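Local coordinates for protein tRNA (Adenine(22)-N(1))-methyltransferase (Mycoplasma capricolum subsp. capricolum, PDB 6QE6) that probably transfers a methyl group to N1 of adenine 22 in tRNA, and binds S-adenosyl-L-homocysteine, the demethylated form of its methyl donor, at residues I42-A47 / K70-A75; S211-I216 / N232-I237; N144-A149 / W170-N175. All coordinates share one frame; numbering follows the deposited sequence.

How the contacts relate
Along the chain the order is contact 1, contact 3, contact 2, each closing before the next opens. Contacts 1 and 3 lie along one mixed seven-stranded sheet of order 3-2-1-4-5-7-6, the topology of class I (Rossmann-like) methyltransferases: contact 1 follows strand 36-42 at the cofactor site, and contact 3 packs helix 143-151 on the antiparallel strand 168-175. Their centres lie 24 Å apart. Contact 2 joins the C-terminal helices 200-217 and 225-244, its centre 39 Å from that of contact 1, across the chain's centre. Helix 185-190 mediates between contacts 3 and 2, whose nearest atoms are about 8 Å apart: Glu189 binds Arg146 weakly through its backbone O and Arg233 by a carboxylate salt bridge.

Contact 1. Residues I42-A47 / K70-A75; sequences IGTDHA and KPLNIA. With SAH (S-adenosyl-L-homocysteine), chain C.
Ala47 and Ala75 meet methyl to methyl, CB to CB at 3.7 Å, and mark the buried end of this contact between the loop 42-47 and helix 69-81. Two such small side chains are consistent with the closeness of the backbones, the CA atoms of His46 and Ala75 being 4.4 Å apart. Asp45 O faces the same alanine, 3.7 Å from Ala75 CB. It is also 3.1 Å from Pro71 O, but both are acceptors and no hydrogen bond joins the segments. A type II' turn from Thr44 to Ala47, closed by Ala47 N to Thr44 O at 2.9 Å, shapes the loop and puts Asp45 at positive phi (57°).

The outer side is more open to solvent, though locally close-packed. Here partly exposed His46 lies against exposed Ile74, whose CG2 sits 3.5 Å from the ring centroid and 12° off the ring normal, a CH-pi contact over the face. Ile74 CD1 comes to 3.1 Å from His46 NE2. The imidazole is placed there with CG anti to the carbonyl carbon (chi1 -77°).

Away from the helix, the loop contributes to the cofactor pocket: the amino N of S-adenosyl-L-homocysteine donates to Gly43 O at 2.8 Å, and Asp45 CB packs on the ligand's aliphatic chain. Such a loop after the first strand is a hallmark of class I methyltransferases. Strand 59-66 completes the setting, with Asp66 bonding both Asp45 N and the ligand while touching Pro71; beyond it, Leu72 and Ala75 press on strand 88-92.

Contact 2. Residues S211-I216 / N232-I237; sequences SNLTKI and NRINKI
Leu213 and Ile234 form the heart of an antiparallel helical hairpin, in which helices 200-217 and 225-244 pack side by side; this is consistent with the C-terminal coiled-coil domain known in TrmK enzymes. Over the two short segments the axes run at 158°, nearly antiparallel, and approach to 10.0 Å.

In the first shell, the two side chains slide past each other in opposite directions. Both Leu213 CB and its CD1 meet Ile234 CG1, while Ile234 CD1 reaches back to Leu213 CB at 3.6 Å. Leu213 CG is anti to the carbonyl carbon (chi1 -66°), which carries CD1 to the partner helix. Leu213 accounts for 81 Å² of the 175 Å² buried, and its CD1 also touches Ile237 CD1 at 4.1 Å. Contacts across the segments are mainly carbon to carbon, and no hydrogen bond joins them.

Further out, the neighbouring turns extend the seam: Ile234 also packs on Ile210 and Leu217, Leu213 on Ile230, and Ile237 on Leu206 and Ile210. Thr214 OG1 approaches Ile234 CD1 at the rim, but its hydrogen bond goes to Ile210 O within its own helix. Helix 185-190 braces one flank through Phe190, which touches Arg233 and Ile237, and through Glu189, whose OE2 forms a salt bridge with Arg233 NH2. Between that charged end and the backbone, the Arg233 chain crosses Leu213 at about a right angle, with CD 3.9 Å from Leu213 CD1.

Contact 3. Residues N144-A149 / W170-N175; sequences NLRLWA and WLIEIN
Ile174, Ile172 and Arg146 have the most surface buried in this contact between helix 143-151 and strand 168-175. The two isoleucines alternate with residues on the other side of the strand, so both turn toward the helix. Over these short segments the helix and strand directions differ by only 11°, with axes 10.2 Å apart, the spacing of a helix layered on a sheet face.

Ile174, which buries 64 Å², presents its terminal CD1 as the touching atom. That methyl lies at the edge of the Trp148 ring, near its plane and 3.9 Å from CZ3, and is 4.2 Å from Ala149 CB. The indole reaches the strand because Trp148 CG stands anti to the backbone N (chi1 -177°). Tyr154 meets the same indole edge-to-face and also touches Ile174, so it borders this end.

Ile172 buries nearly as much, 61 Å². It extends from the strand and sends CD1 to within 3.6 Å of Arg146 CG. Its other branch, CG2, lies more loosely at 4.5 Å from Leu145 CD1. Ile136 of the adjoining strand 133-138 and Ile156 of strand 155-163 flank Ile172, so isoleucines of three neighbouring strands meet here.

Arg146, with 36 Å² buried, divides its roles along its length. Its CG lies against Ile172 CD1, and beyond the bend at chi3 (-72°) the guanidinium finds its partners outside the segments: NH1 makes a salt bridge to Glu159, and NE bonds to Ile188 O. Across the segments the contact is apolar in its side chains, and no hydrogen bond joins helix and strand; burying an arginine here is consistent with its charge being balanced by Glu159.

Contact 1. Residues I42-A47 / K70-A75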
loop_
_atom_site.group_PDB
_atom_site.type_symbol
_atom_site.label_atom_id
_atom_site.label_comp_id
_atom_site.label_asym_id
_atom_site.label_seq_id
_atom_site.Cartn_x
_atom_site.Cartn_y
_atom_site.Cartn_z
ATOM N N ILE A 42 -9.036 -3.033 4.436
ATOM C CA ILE A 42 -9.126 -4.293 3.714
ATOM C C ILE A 42 -8.046 -5.233 4.223
ATOM O O ILE A 42 -6.855 -4.895 4.196
ATOM C CB ILE A 42 -8.990 -4.072 2.205
ATOM C CG1 ILE A 42 -9.901 -2.934 1.754
ATOM C CG2 ILE A 42 -9.278 -5.370 1.471
ATOM C CD1 ILE A 42 -11.385 -3.166 2.078
ATOM N N GLY A 43 -8.448 -6.430 4.641
ATOM C CA GLY A 43 -7.507 -7.343 5.273
ATOM C C GLY A 43 -7.176 -6.953 6.699
ATOM O O GLY A 43 -6.003 -6.974 7.102
ATOM N N THR A 44 -8.192 -6.605 7.481
ATOM C CA THR A 44 -7.995 -5.912 8.745
ATOM C C THR A 44 -7.434 -6.813 9.834
ATOM O O THR A 44 -6.949 -6.299 10.847
ATOM C CB THR A 44 -9.325 -5.303 9.208
ATOM O OG1 THR A 44 -9.082 -4.381 10.270
ATOM C CG2 THR A 44 -10.271 -6.385 9.696
ATOM N N ASP A 45 -7.488 -8.129 9.649
ATOM C CA ASP A 45 -6.989 -9.082 10.633
ATOM C C ASP A 45 -7.669 -8.874 11.981
ATOM O O ASP A 45 -8.806 -9.311 12.166
ATOM C CB ASP A 45 -5.477 -8.980 10.779
ATOM C CG ASP A 45 -4.941 -9.951 11.801
ATOM O OD1 ASP A 45 -5.400 -11.118 11.808
ATOM O OD2 ASP A 45 -4.089 -9.539 12.619
ATOM N N HIS A 46 -7.008 -8.199 12.927
ATOM C CA HIS A 46 -7.572 -8.000 14.259
ATOM C C HIS A 46 -8.081 -6.580 14.483
ATOM O O HIS A 46 -8.344 -6.204 15.633
ATOM C CB HIS A 46 -6.553 -8.366 15.344
ATOM C CG HIS A 46 -6.390 -9.847 15.547
ATOM N ND1 HIS A 46 -5.754 -10.384 16.650
ATOM C CD2 HIS A 46 -6.774 -10.900 14.783
ATOM C CE1 HIS A 46 -5.750 -11.703 16.552
ATOM N NE2 HIS A 46 -6.360 -12.042 15.428
ATOM N N ALA A 47 -8.223 -5.786 13.417
ATOM C CA ALA A 47 -8.944 -4.514 13.448
ATOM C C ALA A 47 -8.310 -3.493 14.386
ATOM O O ALA A 47 -8.969 -2.525 14.777
ATOM C CB ALA A 47 -10.416 -4.715 13.825
ATOM N N LYS A 70 -12.385 -16.188 10.175
ATOM C CA LYS A 70 -11.680 -16.560 11.405
ATOM C C LYS A 70 -11.103 -15.350 12.134
ATOM O O LYS A 70 -11.521 -15.086 13.281
ATOM C CB LYS A 70 -10.637 -17.623 11.047
ATOM C CG LYS A 70 -9.618 -17.997 12.094
ATOM C CD LYS A 70 -8.728 -19.063 11.475
ATOM C CE LYS A 70 -7.815 -19.741 12.467
ATOM N NZ LYS A 70 -7.307 -21.029 11.891
ATOM N N PRO A 71 -10.200 -14.548 11.540
ATOM C CA PRO A 71 -9.703 -13.371 12.270
ATOM C C PRO A 71 -10.768 -12.315 12.475
ATOM O O PRO A 71 -10.659 -11.520 13.414
ATOM C CB PRO A 71 -8.564 -12.859 11.378
ATOM C CG PRO A 71 -8.972 -13.246 10.021
ATOM C CD PRO A 71 -9.692 -14.568 10.152
ATOM N N LEU A 72 -11.798 -12.293 11.632
ATOM C CA LEU A 72 -12.899 -11.354 11.815
ATOM C C LEU A 72 -13.628 -11.586 13.136
ATOM O O LEU A 72 -14.146 -10.635 13.732
ATOM C CB LEU A 72 -13.847 -11.477 10.635
ATOM C CG LEU A 72 -14.402 -10.196 10.012
ATOM C CD1 LEU A 72 -13.375 -9.083 9.961
ATOM C CD2 LEU A 72 -14.906 -10.516 8.621
ATOM N N ASN A 73 -13.658 -12.832 13.626
ATOM C CA ASN A 73 -14.254 -13.108 14.931
ATOM C C ASN A 73 -13.454 -12.461 16.056
ATOM O O ASN A 73 -14.029 -11.949 17.026
ATOM C CB ASN A 73 -14.340 -14.615 15.166
ATOM C CG ASN A 73 -15.270 -15.302 14.209
ATOM O OD1 ASN A 73 -16.396 -14.863 14.004
ATOM N ND2 ASN A 73 -14.806 -16.401 13.619
ATOM N N ILE A 74 -12.124 -12.521 15.964
ATOM C CA ILE A 74 -11.272 -11.833 16.926
ATOM C C ILE A 74 -11.448 -10.327 16.809
ATOM O O ILE A 74 -11.478 -9.609 17.816
ATOM C CB ILE A 74 -9.812 -12.257 16.706
ATOM C CG1 ILE A 74 -9.751 -13.777 16.574
ATOM C CG2 ILE A 74 -8.925 -11.703 17.815
ATOM C CD1 ILE A 74 -8.431 -14.315 16.067
ATOM N N ALA A 75 -11.577 -9.828 15.576
ATOM C CA ALA A 75 -11.787 -8.403 15.365
ATOM C C ALA A 75 -13.042 -7.919 16.067
ATOM O O ALA A 75 -13.043 -6.853 16.690
ATOM C CB ALA A 75 -11.865 -8.106 13.870
HETATM N N SAH C . -3.864 -5.436 8.064
HETATM C CA SAH C . -2.930 -6.110 8.959
HETATM C CB SAH C . -2.946 -7.627 8.722
HETATM C CG SAH C . -2.419 -8.124 7.374
HETATM S SD SAH C . -2.364 -9.934 7.296
HETATM C C SAH C . -1.506 -5.568 8.801
HETATM O O SAH C . -1.169 -4.960 7.779
HETATM O OXT SAH C . -0.658 -5.730 9.686
HETATM C "C5'" SAH C . -3.300 -9.951 5.750
HETATM C "C4'" SAH C . -4.800 -10.090 5.991
HETATM O "O4'" SAH C . -5.482 -9.865 4.781
HETATM C "C3'" SAH C . -5.192 -11.488 6.435
HETATM O "O3'" SAH C . -5.992 -11.404 7.592
HETATM C "C2'" SAH C . -6.009 -12.052 5.285
HETATM O "O2'" SAH C . -7.054 -12.836 5.792
HETATM C "C1'" SAH C . -6.513 -10.802 4.600
HETATM N N9 SAH C . -6.730 -10.963 3.161
HETATM C C8 SAH C . -5.966 -11.672 2.280
HETATM N N7 SAH C . -6.522 -11.535 1.045
HETATM C C5 SAH C . -7.605 -10.756 1.133
HETATM C C6 SAH C . -8.520 -10.319 0.187
HETATM N N6 SAH C . -8.402 -10.671 -1.091
HETATM N N1 SAH C . -9.561 -9.515 0.591
HETATM C C2 SAH C . -9.691 -9.140 1.914
HETATM N N3 SAH C . -8.773 -9.585 2.841
HETATM C C4 SAH C . -7.748 -10.379 2.455
#

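Contact 2. Residues S211-I216 / N232-I237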
loop_
_atom_site.group_PDB
_atom_site.type_symbol
_atom_site.label_atom_id
_atom_site.label_comp_id
_atom_site.label_asym_id
_atom_site.label_seq_id
_atom_site.Cartn_x
_atom_site.Cartn_y
_atom_site.Cartn_z
ATOM N N SER A 211 23.318 -6.068 -6.327
ATOM C CA SER A 211 24.186 -7.191 -5.959
ATOM C C SER A 211 23.513 -8.524 -6.233
ATOM O O SER A 211 24.131 -9.451 -6.766
ATOM C CB SER A 211 24.573 -7.113 -4.485
ATOM O OG SER A 211 25.352 -5.965 -4.266
ATOM N N ASN A 212 22.247 -8.652 -5.850
ATOM C CA ASN A 212 21.571 -9.919 -6.077
ATOM C C ASN A 212 21.469 -10.216 -7.570
ATOM O O ASN A 212 21.702 -11.353 -7.999
ATOM C CB ASN A 212 20.206 -9.902 -5.387
ATOM C CG ASN A 212 20.320 -9.919 -3.853
ATOM O OD1 ASN A 212 21.293 -10.439 -3.284
ATOM N ND2 ASN A 212 19.324 -9.353 -3.183
ATOM N N LEU A 213 21.196 -9.189 -8.384
ATOM C CA LEU A 213 21.098 -9.370 -9.834
ATOM C C LEU A 213 22.450 -9.730 -10.454
ATOM O O LEU A 213 22.519 -10.523 -11.405
ATOM C CB LEU A 213 20.540 -8.098 -10.476
ATOM C CG LEU A 213 19.102 -7.704 -10.148
ATOM C CD1 LEU A 213 18.763 -6.339 -10.776
ATOM C CD2 LEU A 213 18.140 -8.803 -10.612
ATOM N N THR A 214 23.530 -9.145 -9.941
ATOM C CA THR A 214 24.869 -9.484 -10.416
ATOM C C THR A 214 25.203 -10.958 -10.161
ATOM O O THR A 214 25.775 -11.630 -11.029
ATOM C CB THR A 214 25.887 -8.560 -9.743
ATOM O OG1 THR A 214 25.532 -7.198 -10.015
ATOM C CG2 THR A 214 27.302 -8.833 -10.253
ATOM N N LYS A 215 24.851 -11.477 -8.975
ATOM C CA LYS A 215 25.014 -12.905 -8.698
ATOM C C LYS A 215 24.344 -13.762 -9.765
ATOM O O LYS A 215 24.881 -14.798 -10.176
ATOM C CB LYS A 215 24.416 -13.256 -7.336
ATOM C CG LYS A 215 25.235 -12.886 -6.127
ATOM C CD LYS A 215 24.638 -13.582 -4.892
ATOM C CE LYS A 215 24.340 -15.079 -5.167
ATOM N NZ LYS A 215 23.613 -15.774 -4.045
ATOM N N ILE A 216 23.153 -13.355 -10.205
ATOM C CA ILE A 216 22.409 -14.126 -11.195
ATOM C C ILE A 216 23.070 -14.021 -12.563
ATOM O O ILE A 216 23.094 -14.993 -13.331
ATOM C CB ILE A 216 20.944 -13.649 -11.231
ATOM C CG1 ILE A 216 20.272 -13.943 -9.898
ATOM C CG2 ILE A 216 20.171 -14.285 -12.395
ATOM C CD1 ILE A 216 18.953 -13.229 -9.736
ATOM N N ASN A 232 19.454 -5.051 -17.946
ATOM C CA ASN A 232 18.754 -3.780 -18.100
ATOM C C ASN A 232 18.155 -3.310 -16.782
ATOM O O ASN A 232 18.189 -2.112 -16.474
ATOM C CB ASN A 232 17.671 -3.888 -19.180
ATOM C CG ASN A 232 18.130 -3.320 -20.513
ATOM O OD1 ASN A 232 18.079 -3.999 -21.549
ATOM N ND2 ASN A 232 18.608 -2.068 -20.491
ATOM N N ARG A 233 17.605 -4.235 -15.992
ATOM C CA ARG A 233 17.132 -3.883 -14.658
ATOM C C ARG A 233 18.232 -3.174 -13.869
ATOM O O ARG A 233 18.015 -2.077 -13.340
ATOM C CB ARG A 233 16.632 -5.140 -13.945
ATOM C CG ARG A 233 15.404 -4.960 -13.051
ATOM C CD ARG A 233 15.764 -4.133 -11.843
ATOM N NE ARG A 233 14.998 -4.376 -10.600
ATOM C CZ ARG A 233 13.790 -3.873 -10.326
ATOM N NH1 ARG A 233 13.221 -4.130 -9.154
ATOM N NH2 ARG A 233 13.142 -3.126 -11.222
ATOM N N ILE A 234 19.444 -3.759 -13.844
ATOM C CA ILE A 234 20.556 -3.176 -13.085
ATOM C C ILE A 234 20.818 -1.746 -13.527
ATOM O O ILE A 234 20.969 -0.843 -12.697
ATOM C CB ILE A 234 21.834 -4.021 -13.233
ATOM C CG1 ILE A 234 21.793 -5.248 -12.331
ATOM C CG2 ILE A 234 23.067 -3.177 -12.895
ATOM C CD1 ILE A 234 22.722 -6.331 -12.768
ATOM N N ASN A 235 20.900 -1.526 -14.843
ATOM C CA ASN A 235 21.173 -0.184 -15.357
ATOM C C ASN A 235 20.046 0.785 -15.041
ATOM O O ASN A 235 20.305 1.968 -14.789
ATOM C CB ASN A 235 21.402 -0.221 -16.866
ATOM C CG ASN A 235 22.671 -0.956 -17.243
ATOM O OD1 ASN A 235 23.589 -1.106 -16.426
ATOM N ND2 ASN A 235 22.732 -1.418 -18.487
ATOM N N LYS A 236 18.797 0.312 -15.056
ATOM C CA LYS A 236 17.697 1.187 -14.672
ATOM C C LYS A 236 17.838 1.607 -13.218
ATOM O O LYS A 236 17.707 2.797 -12.897
ATOM C CB LYS A 236 16.357 0.503 -14.945
ATOM C CG LYS A 236 15.745 0.948 -16.274
ATOM C CD LYS A 236 14.907 -0.127 -16.973
ATOM C CE LYS A 236 13.824 -0.691 -16.081
ATOM N NZ LYS A 236 12.836 -1.512 -16.851
ATOM N N ILE A 237 18.176 0.653 -12.335
ATOM C CA ILE A 237 18.344 0.956 -10.915
ATOM C C ILE A 237 19.462 1.967 -10.722
ATOM O O ILE A 237 19.331 2.939 -9.963
ATOM C CB ILE A 237 18.626 -0.328 -10.107
ATOM C CG1 ILE A 237 17.476 -1.330 -10.211
ATOM C CG2 ILE A 237 18.900 0.009 -8.655
ATOM C CD1 ILE A 237 17.724 -2.604 -9.432
#

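Contact 3. Residues N144-A149 / W170-N175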
loop_
_atom_site.group_PDB
_atom_site.type_symbol
_atom_site.label_atom_id
_atom_site.label_comp_id
_atom_site.label_asym_id
_atom_site.label_seq_id
_atom_site.Cartn_x
_atom_site.Cartn_y
_atom_site.Cartn_z
ATOM N N ASN A 144 3.510 -1.871 -10.296
ATOM C CA ASN A 144 2.215 -2.102 -10.915
ATOM C C ASN A 144 1.127 -1.233 -10.283
ATOM O O ASN A 144 0.163 -0.883 -10.958
ATOM C CB ASN A 144 1.860 -3.598 -10.838
ATOM C CG ASN A 144 1.972 -4.182 -9.376
ATOM O OD1 ASN A 144 2.566 -3.546 -8.478
ATOM N ND2 ASN A 144 1.410 -5.396 -9.156
ATOM N N LEU A 145 1.262 -0.859 -9.006
ATOM C CA LEU A 145 0.302 0.060 -8.399
ATOM C C LEU A 145 0.500 1.499 -8.875
ATOM O O LEU A 145 -0.474 2.256 -8.965
ATOM C CB LEU A 145 0.387 0.009 -6.867
ATOM C CG LEU A 145 0.245 -1.371 -6.218
ATOM C CD1 LEU A 145 0.094 -1.299 -4.688
ATOM C CD2 LEU A 145 -0.925 -2.119 -6.862
ATOM N N ARG A 146 1.743 1.898 -9.174
ATOM C CA ARG A 146 1.967 3.241 -9.687
ATOM C C ARG A 146 1.462 3.358 -11.126
ATOM O O ARG A 146 0.873 4.377 -11.505
ATOM C CB ARG A 146 3.453 3.599 -9.571
ATOM C CG ARG A 146 3.885 3.932 -8.130
ATOM C CD ARG A 146 5.307 4.510 -8.006
ATOM N NE ARG A 146 6.257 3.454 -8.264
ATOM C CZ ARG A 146 7.036 2.874 -7.357
ATOM N NH1 ARG A 146 7.042 3.261 -6.087
ATOM N NH2 ARG A 146 7.834 1.902 -7.753
ATOM N N LEU A 147 1.665 2.308 -11.926
ATOM C CA LEU A 147 1.123 2.261 -13.279
ATOM C C LEU A 147 -0.391 2.380 -13.256
ATOM O O LEU A 147 -0.987 3.090 -14.073
ATOM C CB LEU A 147 1.535 0.944 -13.936
ATOM C CG LEU A 147 1.852 0.831 -15.428
ATOM C CD1 LEU A 147 2.420 2.132 -15.999
ATOM C CD2 LEU A 147 2.854 -0.313 -15.615
ATOM N N TRP A 148 -1.022 1.667 -12.329
ATOM C CA TRP A 148 -2.455 1.765 -12.141
ATOM C C TRP A 148 -2.873 3.202 -11.850
ATOM O O TRP A 148 -3.762 3.745 -12.518
ATOM C CB TRP A 148 -2.879 0.834 -11.014
ATOM C CG TRP A 148 -4.337 0.827 -10.800
ATOM C CD1 TRP A 148 -5.265 0.130 -11.516
ATOM C CD2 TRP A 148 -5.059 1.558 -9.803
ATOM N NE1 TRP A 148 -6.525 0.382 -11.023
ATOM C CE2 TRP A 148 -6.428 1.257 -9.973
ATOM C CE3 TRP A 148 -4.686 2.438 -8.785
ATOM C CZ2 TRP A 148 -7.426 1.791 -9.142
ATOM C CZ3 TRP A 148 -5.678 2.974 -7.968
ATOM C CH2 TRP A 148 -7.035 2.647 -8.158
ATOM N N ALA A 149 -2.229 3.845 -10.870
ATOM C CA ALA A 149 -2.566 5.236 -10.571
ATOM C C ALA A 149 -2.363 6.121 -11.792
ATOM O O ALA A 149 -3.220 6.941 -12.118
ATOM C CB ALA A 149 -1.742 5.767 -9.394
ATOM N N TRP A 170 6.297 -1.000 1.127
ATOM C CA TRP A 170 6.157 0.080 0.165
ATOM C C TRP A 170 4.838 0.774 0.472
ATOM O O TRP A 170 3.761 0.199 0.284
ATOM C CB TRP A 170 6.197 -0.452 -1.269
ATOM C CG TRP A 170 7.568 -0.883 -1.798
ATOM C CD1 TRP A 170 8.359 -0.185 -2.659
ATOM C CD2 TRP A 170 8.268 -2.116 -1.531
ATOM N NE1 TRP A 170 9.509 -0.890 -2.940
ATOM C CE2 TRP A 170 9.480 -2.075 -2.256
ATOM C CE3 TRP A 170 7.994 -3.238 -0.741
ATOM C CZ2 TRP A 170 10.414 -3.122 -2.222
ATOM C CZ3 TRP A 170 8.906 -4.266 -0.710
ATOM C CH2 TRP A 170 10.110 -4.204 -1.449
ATOM N N LEU A 171 4.911 1.995 0.961
ATOM C CA LEU A 171 3.708 2.723 1.303
ATOM C C LEU A 171 3.417 3.735 0.204
ATOM O O LEU A 171 4.308 4.492 -0.194
ATOM C CB LEU A 171 3.858 3.405 2.664
ATOM C CG LEU A 171 2.684 4.271 3.110
ATOM C CD1 LEU A 171 2.311 4.013 4.546
ATOM C CD2 LEU A 171 3.049 5.725 2.923
ATOM N N ILE A 172 2.173 3.741 -0.279
ATOM C CA ILE A 172 1.763 4.617 -1.364
ATOM C C ILE A 172 0.341 5.103 -1.090
ATOM O O ILE A 172 -0.537 4.321 -0.702
ATOM C CB ILE A 172 1.883 3.912 -2.737
ATOM C CG1 ILE A 172 1.436 4.845 -3.877
ATOM C CG2 ILE A 172 1.165 2.561 -2.737
ATOM C CD1 ILE A 172 1.640 4.291 -5.288
ATOM N N GLU A 173 0.130 6.408 -1.234
ATOM C CA GLU A 173 -1.163 7.038 -1.020
ATOM C C GLU A 173 -1.666 7.583 -2.355
ATOM O O GLU A 173 -0.963 8.343 -3.029
ATOM C CB GLU A 173 -1.090 8.164 0.020
ATOM C CG GLU A 173 -2.297 9.115 -0.068
ATOM C CD GLU A 173 -2.516 9.977 1.179
ATOM O OE1 GLU A 173 -1.564 10.136 1.980
ATOM O OE2 GLU A 173 -3.645 10.507 1.350
ATOM N N ILE A 174 -2.877 7.188 -2.732
ATOM C CA ILE A 174 -3.462 7.545 -4.015
ATOM C C ILE A 174 -4.698 8.398 -3.752
ATOM O O ILE A 174 -5.617 7.962 -3.040
ATOM C CB ILE A 174 -3.803 6.296 -4.841
ATOM C CG1 ILE A 174 -2.534 5.478 -5.086
ATOM C CG2 ILE A 174 -4.480 6.676 -6.161
ATOM C CD1 ILE A 174 -2.803 4.120 -5.676
ATOM N N ASN A 175 -4.701 9.622 -4.305
ATOM C CA ASN A 175 -5.814 10.566 -4.210
ATOM C C ASN A 175 -6.530 10.620 -5.553
ATOM O O ASN A 175 -6.036 11.251 -6.498
ATOM C CB ASN A 175 -5.327 11.960 -3.819
ATOM C CG ASN A 175 -6.478 12.965 -3.660
ATOM O OD1 ASN A 175 -7.651 12.627 -3.862
ATOM N ND2 ASN A 175 -6.144 14.203 -3.278
#